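Local structure of SusD superfamily protein (Parabacteroides distasonis, 3OTN) at residues 17-22 with 101-106; 81-86 with 127-132; 284-289 with 333-338. The protein probably binds carbohydrate or another nutrient at the outer membrane, as a member of the SusD family. All blocks are in the same frame, centred on the assembly; numbering follows the deposited sequence.

Contact 1 of 3, residues 17-22 with 101-106; sequences ESALAL and GEFENL
The ring of F103 leans against helix 15-25 with one face over A19 and its far edge between S18 and L22. The methyl CB of A19 sits above that face, offset toward the rim, 4.1 Å from the centroid of the F103 ring and 24° off the ring normal, a CH-pi contact. Its nearest ring atom is F103 CZ, which also lies 3.6 Å from the backbone N of A19. L22 and F103 reach toward each other tip to tip: CD1 of L22 comes to 3.6 Å from CE1 of F103, near the ring plane. At another point of the edge S18 OG lies 3.8 Å from F103 CZ, a van der Waals contact. F103 itself has CG anti to its carbonyl carbon (chi1 -80°), on the side of the backbone N, and the ring reaches helix 15-25 from there. This loop links helix 79-100 to helix 108-133, two long helices of the alpha-helical, TPR-like part of the SusD fold, and the contact seats helix 15-25 against their connection. L106, further along the loop, adds a second apolar touch, its CD2 lying 3.9 Å from CB of A19. Y114 of helix 108-133 and L100 of helix 79-100 also touch A19.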
# COMPACT_ATOMS: atom_id res chain seq x y z
N GLU A 17 -21.36 7.50 22.30
CA GLU A 17 -21.79 7.04 20.98
C GLU A 17 -21.53 8.10 19.90
O GLU A 17 -21.11 7.75 18.81
CB GLU A 17 -23.28 6.65 20.99
CG GLU A 17 -23.63 5.43 21.83
CD GLU A 17 -25.14 5.33 22.06
OE1 GLU A 17 -25.65 6.09 22.91
OE2 GLU A 17 -25.78 4.53 21.36
N SER A 18 -21.77 9.35 20.22
CA SER A 18 -21.60 10.46 19.26
C SER A 18 -20.12 10.64 18.89
O SER A 18 -19.79 10.71 17.71
CB SER A 18 -22.21 11.74 19.81
OG SER A 18 -22.02 12.79 18.89
N ALA A 19 -19.26 10.67 19.90
CA ALA A 19 -17.80 10.73 19.73
C ALA A 19 -17.26 9.54 18.95
O ALA A 19 -16.43 9.69 18.09
CB ALA A 19 -17.11 10.84 21.14
N LEU A 20 -17.73 8.33 19.26
CA LEU A 20 -17.30 7.13 18.52
C LEU A 20 -17.70 7.20 17.03
O LEU A 20 -16.88 6.83 16.14
CB LEU A 20 -17.86 5.86 19.20
CG LEU A 20 -17.52 4.50 18.61
CD1 LEU A 20 -16.01 4.29 18.44
CD2 LEU A 20 -18.08 3.40 19.53
N ALA A 21 -18.92 7.66 16.76
CA ALA A 21 -19.41 7.82 15.40
C ALA A 21 -18.56 8.84 14.62
O ALA A 21 -18.15 8.58 13.47
CB ALA A 21 -20.92 8.21 15.38
N LEU A 22 -18.24 9.97 15.23
CA LEU A 22 -17.33 10.96 14.61
C LEU A 22 -15.98 10.33 14.31
O LEU A 22 -15.45 10.49 13.21
CB LEU A 22 -17.11 12.16 15.54
CG LEU A 22 -18.26 13.14 15.69
CD1 LEU A 22 -18.02 13.97 16.97
CD2 LEU A 22 -18.40 14.01 14.41
N GLY A 101 -13.34 18.23 19.64
CA GLY A 101 -12.84 19.30 20.50
C GLY A 101 -13.91 20.05 21.28
O GLY A 101 -13.59 20.77 22.20
N GLU A 102 -15.17 19.88 20.90
CA GLU A 102 -16.31 20.52 21.56
C GLU A 102 -16.95 19.66 22.64
O GLU A 102 -17.89 20.12 23.29
CB GLU A 102 -17.37 20.89 20.52
CG GLU A 102 -16.87 21.88 19.46
CD GLU A 102 -17.87 22.10 18.33
OE1 GLU A 102 -18.89 21.38 18.29
OE2 GLU A 102 -17.64 23.00 17.48
N PHE A 103 -16.49 18.42 22.81
CA PHE A 103 -16.96 17.55 23.92
C PHE A 103 -16.33 18.04 25.22
O PHE A 103 -15.10 18.08 25.32
CB PHE A 103 -16.56 16.09 23.68
CG PHE A 103 -17.44 15.38 22.73
CD1 PHE A 103 -17.29 15.55 21.37
CD2 PHE A 103 -18.45 14.54 23.17
CE1 PHE A 103 -18.11 14.89 20.47
CE2 PHE A 103 -19.29 13.90 22.27
CZ PHE A 103 -19.11 14.07 20.91
N GLU A 104 -17.14 18.39 26.21
CA GLU A 104 -16.60 18.90 27.49
C GLU A 104 -16.72 17.91 28.65
O GLU A 104 -15.76 17.71 29.39
CB GLU A 104 -17.25 20.23 27.86
CG GLU A 104 -17.13 21.25 26.74
CD GLU A 104 -17.28 22.68 27.22
OE1 GLU A 104 -18.15 22.95 28.07
OE2 GLU A 104 -16.51 23.53 26.72
N ASN A 105 -17.89 17.29 28.79
CA ASN A 105 -18.15 16.38 29.92
C ASN A 105 -17.56 14.96 29.80
O ASN A 105 -17.36 14.28 30.82
CB ASN A 105 -19.66 16.30 30.18
N LEU A 106 -17.30 14.48 28.57
CA LEU A 106 -16.83 13.10 28.34
C LEU A 106 -15.36 12.94 28.68
O LEU A 106 -14.55 13.82 28.38
CB LEU A 106 -17.05 12.68 26.88
CG LEU A 106 -16.74 11.23 26.48
CD1 LEU A 106 -17.63 10.24 27.30
CD2 LEU A 106 -16.93 11.08 24.99

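Contact 2 of 3, residues 81-86 with 127-132. With ACT (acetate ion), chain E.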
# COMPACT_ATOMS: atom_id res chain seq x y z
N ASP A 81 -10.53 8.54 -8.40
CA ASP A 81 -11.00 7.83 -7.19
C ASP A 81 -10.07 8.14 -6.02
O ASP A 81 -10.52 8.40 -4.91
CB ASP A 81 -11.04 6.32 -7.45
CG ASP A 81 -11.85 5.97 -8.70
OD1 ASP A 81 -13.07 5.82 -8.57
OD2 ASP A 81 -11.28 5.94 -9.81
N TRP A 82 -8.77 8.12 -6.30
CA TRP A 82 -7.78 8.39 -5.29
C TRP A 82 -7.89 9.81 -4.78
O TRP A 82 -7.88 10.01 -3.57
CB TRP A 82 -6.36 8.12 -5.76
CG TRP A 82 -5.93 6.70 -5.68
CD1 TRP A 82 -5.90 5.78 -6.68
CD2 TRP A 82 -5.39 6.05 -4.53
NE1 TRP A 82 -5.40 4.58 -6.23
CE2 TRP A 82 -5.08 4.72 -4.91
CE3 TRP A 82 -5.15 6.45 -3.22
CZ2 TRP A 82 -4.52 3.80 -4.02
CZ3 TRP A 82 -4.61 5.52 -2.32
CH2 TRP A 82 -4.28 4.22 -2.74
N TRP A 83 -8.03 10.78 -5.69
CA TRP A 83 -8.15 12.19 -5.28
C TRP A 83 -9.44 12.46 -4.49
O TRP A 83 -9.40 13.01 -3.42
CB TRP A 83 -8.12 13.09 -6.51
CG TRP A 83 -8.10 14.55 -6.22
CD1 TRP A 83 -9.18 15.35 -5.98
CD2 TRP A 83 -6.96 15.38 -6.18
NE1 TRP A 83 -8.78 16.65 -5.78
CE2 TRP A 83 -7.41 16.70 -5.88
CE3 TRP A 83 -5.59 15.15 -6.33
CZ2 TRP A 83 -6.53 17.78 -5.76
CZ3 TRP A 83 -4.70 16.24 -6.20
CH2 TRP A 83 -5.18 17.53 -5.93
N GLN A 84 -10.57 12.09 -5.05
CA GLN A 84 -11.87 12.39 -4.45
C GLN A 84 -12.04 11.69 -3.10
O GLN A 84 -12.51 12.32 -2.14
CB GLN A 84 -13.00 12.00 -5.39
CG GLN A 84 -13.05 12.80 -6.65
CD GLN A 84 -14.13 12.34 -7.63
OE1 GLN A 84 -14.91 11.42 -7.36
NE2 GLN A 84 -14.18 13.01 -8.78
N ASP A 85 -11.63 10.43 -2.99
CA ASP A 85 -11.87 9.70 -1.73
C ASP A 85 -10.90 10.09 -0.65
O ASP A 85 -11.32 10.14 0.48
CB ASP A 85 -11.76 8.18 -1.89
CG ASP A 85 -12.92 7.58 -2.67
OD1 ASP A 85 -13.90 8.29 -3.04
OD2 ASP A 85 -12.80 6.39 -2.96
N CYS A 86 -9.62 10.32 -0.98
CA CYS A 86 -8.69 10.88 0.00
C CYS A 86 -9.20 12.21 0.52
O CYS A 86 -9.23 12.44 1.74
CB CYS A 86 -7.25 11.00 -0.54
SG CYS A 86 -6.42 9.36 -0.64
N PHE A 127 -0.52 11.56 3.16
CA PHE A 127 0.71 10.87 2.77
C PHE A 127 0.53 10.13 1.46
O PHE A 127 1.45 10.11 0.66
CB PHE A 127 1.17 9.92 3.91
CG PHE A 127 2.52 9.29 3.71
CD1 PHE A 127 3.62 10.05 3.35
CD2 PHE A 127 2.70 7.94 3.97
CE1 PHE A 127 4.88 9.45 3.23
CE2 PHE A 127 3.94 7.33 3.86
CZ PHE A 127 5.03 8.08 3.47
N TYR A 128 -0.65 9.53 1.23
CA TYR A 128 -0.93 8.92 -0.08
C TYR A 128 -1.04 10.03 -1.15
O TYR A 128 -0.37 9.96 -2.18
CB TYR A 128 -2.18 8.05 -0.07
CG TYR A 128 -1.91 6.69 0.45
CD1 TYR A 128 -1.70 6.47 1.82
CD2 TYR A 128 -1.72 5.62 -0.43
CE1 TYR A 128 -1.39 5.19 2.31
CE2 TYR A 128 -1.43 4.35 0.05
CZ TYR A 128 -1.27 4.13 1.40
OH TYR A 128 -0.99 2.85 1.84
N LEU A 129 -1.81 11.08 -0.85
CA LEU A 129 -1.97 12.19 -1.81
C LEU A 129 -0.64 12.81 -2.27
O LEU A 129 -0.41 12.99 -3.49
CB LEU A 129 -2.87 13.28 -1.26
CG LEU A 129 -4.35 12.97 -1.22
CD1 LEU A 129 -5.01 14.10 -0.40
CD2 LEU A 129 -4.94 12.93 -2.65
N VAL A 130 0.25 13.10 -1.33
CA VAL A 130 1.50 13.78 -1.71
C VAL A 130 2.42 12.88 -2.50
O VAL A 130 3.12 13.37 -3.39
CB VAL A 130 2.31 14.44 -0.51
CG1 VAL A 130 1.53 15.61 0.11
CG2 VAL A 130 2.71 13.41 0.53
N ARG A 131 2.43 11.58 -2.20
CA ARG A 131 3.29 10.62 -2.92
C ARG A 131 2.82 10.35 -4.35
O ARG A 131 3.64 10.19 -5.23
CB ARG A 131 3.39 9.30 -2.15
CG ARG A 131 4.28 9.43 -0.91
CD ARG A 131 4.47 8.12 -0.21
NE ARG A 131 3.22 7.62 0.33
CZ ARG A 131 3.06 6.40 0.82
NH1 ARG A 131 4.08 5.54 0.88
NH2 ARG A 131 1.86 6.05 1.28
N ILE A 132 1.50 10.34 -4.53
CA ILE A 132 0.86 10.07 -5.82
C ILE A 132 0.88 11.29 -6.72
O ILE A 132 1.26 11.16 -7.89
CB ILE A 132 -0.62 9.56 -5.61
CG1 ILE A 132 -0.60 8.20 -4.92
CG2 ILE A 132 -1.39 9.44 -6.97
CD1 ILE A 132 -1.98 7.68 -4.42
C ACT E . -9.68 19.25 -3.47
O ACT E . -9.31 19.36 -4.67
OXT ACT E . -10.87 18.92 -3.18
CH3 ACT E . -8.71 19.52 -2.39
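One face of the W82 indole carries I132, whose CD1 stands over the six-membered ring, 3.9 Å from its centroid and offset toward the rim, in a CH-pi contact. The two side chains cross at about a right angle. Y128 meets the same indole differently: its ring is nearly parallel to the six-membered ring of W82, the planes at 12°, but slid so far aside that they barely overlap, and W82 CZ3 comes to 3.5 Å from Y128 CD2. Y128 has R131 NH2 over the centre of one face. The edge of W83 is occupied by an acetate, probably from the crystallisation liquor, whose O accepts a hydrogen bond from W83 NE1 at 3.0 Å, in the indole plane. One turn on from W82, C86 CB packs 3.6 Å from L129 CG, which stands anti to the leucine's own carbonyl carbon (chi1 -74°). Separately, L129 CD2 approaches the W83 ring, 4.3 Å from CE3. An alanine at W82 would probably leave I132 CD1 and the Y128 ring without their aromatic partner and T44 O without the indole N-H that now bonds to it. The helices run roughly antiparallel, at 150° and 10.3 Å between the short axes, as in a helical hairpin of the TPR-like region. Around this buried pair, helices 156-172 and 187-202 pack on 127-132 through V130 and F127, while helix 467-472 touches W83 and Q84 of 81-86.

Contact 3 of 3, residues 284-289 with 333-338; sequences SLIPTK and GYYIYK
P287 packs its ring against the backbone and side chains of 334-336, its CD lying 3.4 Å from the carbonyl O of Y334 and 3.9 Å from CG1 of I336. Proline and isoleucine slide past each other in opposite directions. I286 and Y335 instead lie side by side and point the same way, with I286 CD1 3.6 Å from CE1 of Y335, at the edge of the phenol ring. At the other end, the Y334 ring turns its edge to the backbone of K289, CD2 of the tyrosine coming to 4.0 Å from CA of the lysine. Two waters join the backbones where no direct hydrogen bond does: one donates to L285 O at 2.7 Å and accepts from I336 N, and the other donates to both P287 O and Y334 O. Further out, each strand has its own partner, 286-287 pairing antiparallel with 55-56 and 334-336 with 308-312, so the contact joins two small sheets of this SusD-family protein. E293 forms a salt bridge with K289 NZ and a hydrogen bond with Y334 OH, and E58 holds Y335 OH. T288, the N-cap of helix 289-292, caps F291 N through OG1. Having no N-H, P287 cannot donate a backbone hydrogen bond to 334-336; apolar contact and bridging water link the two segments, and the second water satisfies two carbonyl oxygens that could not bond to each other.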
# COMPACT_ATOMS: atom_id res chain seq x y z
N SER A 284 -6.69 -8.74 -14.16
CA SER A 284 -6.25 -7.31 -14.29
C SER A 284 -4.83 -7.02 -13.78
O SER A 284 -4.29 -5.92 -14.04
CB SER A 284 -7.15 -6.38 -13.47
OG SER A 284 -8.49 -6.50 -13.78
N LEU A 285 -4.28 -7.92 -12.97
CA LEU A 285 -2.92 -7.76 -12.44
C LEU A 285 -2.19 -9.10 -12.53
O LEU A 285 -2.51 -10.07 -11.83
CB LEU A 285 -2.92 -7.21 -11.02
CG LEU A 285 -1.60 -6.58 -10.54
CD1 LEU A 285 -1.20 -5.34 -11.37
CD2 LEU A 285 -1.75 -6.18 -9.06
N ILE A 286 -1.25 -9.14 -13.46
CA ILE A 286 -0.56 -10.34 -13.85
C ILE A 286 0.92 -10.03 -13.66
O ILE A 286 1.38 -9.00 -14.16
CB ILE A 286 -0.84 -10.61 -15.34
CG1 ILE A 286 -2.36 -10.65 -15.61
CG2 ILE A 286 -0.16 -11.94 -15.81
CD1 ILE A 286 -3.11 -11.71 -14.82
N PRO A 287 1.69 -10.91 -12.97
CA PRO A 287 3.12 -10.62 -12.81
C PRO A 287 3.85 -10.85 -14.12
O PRO A 287 3.42 -11.68 -14.92
CB PRO A 287 3.55 -11.63 -11.76
CG PRO A 287 2.68 -12.85 -12.05
CD PRO A 287 1.37 -12.29 -12.58
N THR A 288 4.95 -10.14 -14.34
CA THR A 288 5.76 -10.41 -15.51
C THR A 288 6.58 -11.67 -15.28
O THR A 288 7.04 -11.94 -14.17
CB THR A 288 6.70 -9.26 -15.87
OG1 THR A 288 7.62 -9.04 -14.78
CG2 THR A 288 5.95 -8.02 -16.19
N LYS A 289 6.76 -12.42 -16.35
CA LYS A 289 7.71 -13.54 -16.40
C LYS A 289 9.11 -13.10 -15.94
O LYS A 289 9.75 -13.80 -15.19
CB LYS A 289 7.73 -14.10 -17.84
CG LYS A 289 8.87 -15.08 -18.20
CD LYS A 289 8.89 -15.32 -19.74
CE LYS A 289 10.32 -15.56 -20.27
NZ LYS A 289 10.89 -16.88 -19.88
N GLY A 333 1.14 -19.81 -17.77
CA GLY A 333 1.79 -18.56 -17.37
C GLY A 333 1.86 -18.46 -15.87
O GLY A 333 1.24 -19.25 -15.17
N TYR A 334 2.59 -17.46 -15.38
CA TYR A 334 2.59 -17.17 -13.95
C TYR A 334 1.43 -16.25 -13.59
O TYR A 334 1.13 -15.28 -14.28
CB TYR A 334 3.89 -16.51 -13.52
CG TYR A 334 5.15 -17.31 -13.86
CD1 TYR A 334 5.41 -18.53 -13.24
CD2 TYR A 334 6.11 -16.78 -14.73
CE1 TYR A 334 6.59 -19.24 -13.53
CE2 TYR A 334 7.28 -17.48 -15.03
CZ TYR A 334 7.52 -18.70 -14.42
OH TYR A 334 8.70 -19.37 -14.73
N TYR A 335 0.78 -16.56 -12.47
CA TYR A 335 -0.23 -15.70 -11.87
C TYR A 335 0.07 -15.52 -10.39
O TYR A 335 0.74 -16.38 -9.77
CB TYR A 335 -1.60 -16.30 -12.09
CG TYR A 335 -1.97 -16.32 -13.55
CD1 TYR A 335 -2.63 -15.24 -14.13
CD2 TYR A 335 -1.60 -17.40 -14.38
CE1 TYR A 335 -2.93 -15.22 -15.51
CE2 TYR A 335 -1.90 -17.39 -15.76
CZ TYR A 335 -2.57 -16.30 -16.31
OH TYR A 335 -2.88 -16.28 -17.65
N ILE A 336 -0.39 -14.40 -9.85
CA ILE A 336 -0.23 -14.12 -8.43
C ILE A 336 -1.19 -14.96 -7.59
O ILE A 336 -2.40 -14.87 -7.73
CB ILE A 336 -0.38 -12.63 -8.11
CG1 ILE A 336 0.78 -11.86 -8.76
CG2 ILE A 336 -0.36 -12.45 -6.56
CD1 ILE A 336 0.46 -10.39 -9.19
N TYR A 337 -0.59 -15.78 -6.72
CA TYR A 337 -1.26 -16.62 -5.74
C TYR A 337 -1.19 -16.04 -4.33
O TYR A 337 -1.88 -16.53 -3.43
CB TYR A 337 -0.59 -18.01 -5.71
CG TYR A 337 -1.41 -19.14 -5.16
CD1 TYR A 337 -2.57 -19.57 -5.81
CD2 TYR A 337 -1.03 -19.81 -3.98
CE1 TYR A 337 -3.32 -20.65 -5.31
CE2 TYR A 337 -1.80 -20.88 -3.48
CZ TYR A 337 -2.92 -21.30 -4.16
OH TYR A 337 -3.67 -22.35 -3.67
N LYS A 338 -0.41 -14.98 -4.14
CA LYS A 338 -0.15 -14.37 -2.81
C LYS A 338 -1.41 -14.05 -1.99
O LYS A 338 -1.43 -14.18 -0.76
CB LYS A 338 0.72 -13.14 -3.03
CG LYS A 338 1.36 -12.54 -1.85
CD LYS A 338 2.41 -11.53 -2.31
CE LYS A 338 2.93 -10.77 -1.15
NZ LYS A 338 4.11 -9.93 -1.46
O HOH W 1 -2.07 -12.65 -11.31
O HOH W 2 2.67 -14.05 -16.52

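Contact 1 is a surface contact, its centre about 31 Å from the centre of the chain, whereas contacts 2 and 3 are buried. Contacts 1 and 2 concern the same pair of long helices, 79-100 and 108-133: contact 2 packs them directly, and contact 1 sets helix 15-25 against the loop that joins them; the centres of the two contacts lie about 28 Å apart. Contact 3 lies in the C-terminal half of the chain, on the opposite side of the chain's centre from contact 1. The chemistry differs accordingly: a single phenyl ring dominates at the surface, paired aromatic and aliphatic side chains fill the helix interface, and the strand contact combines apolar packing with ordered water between backbones.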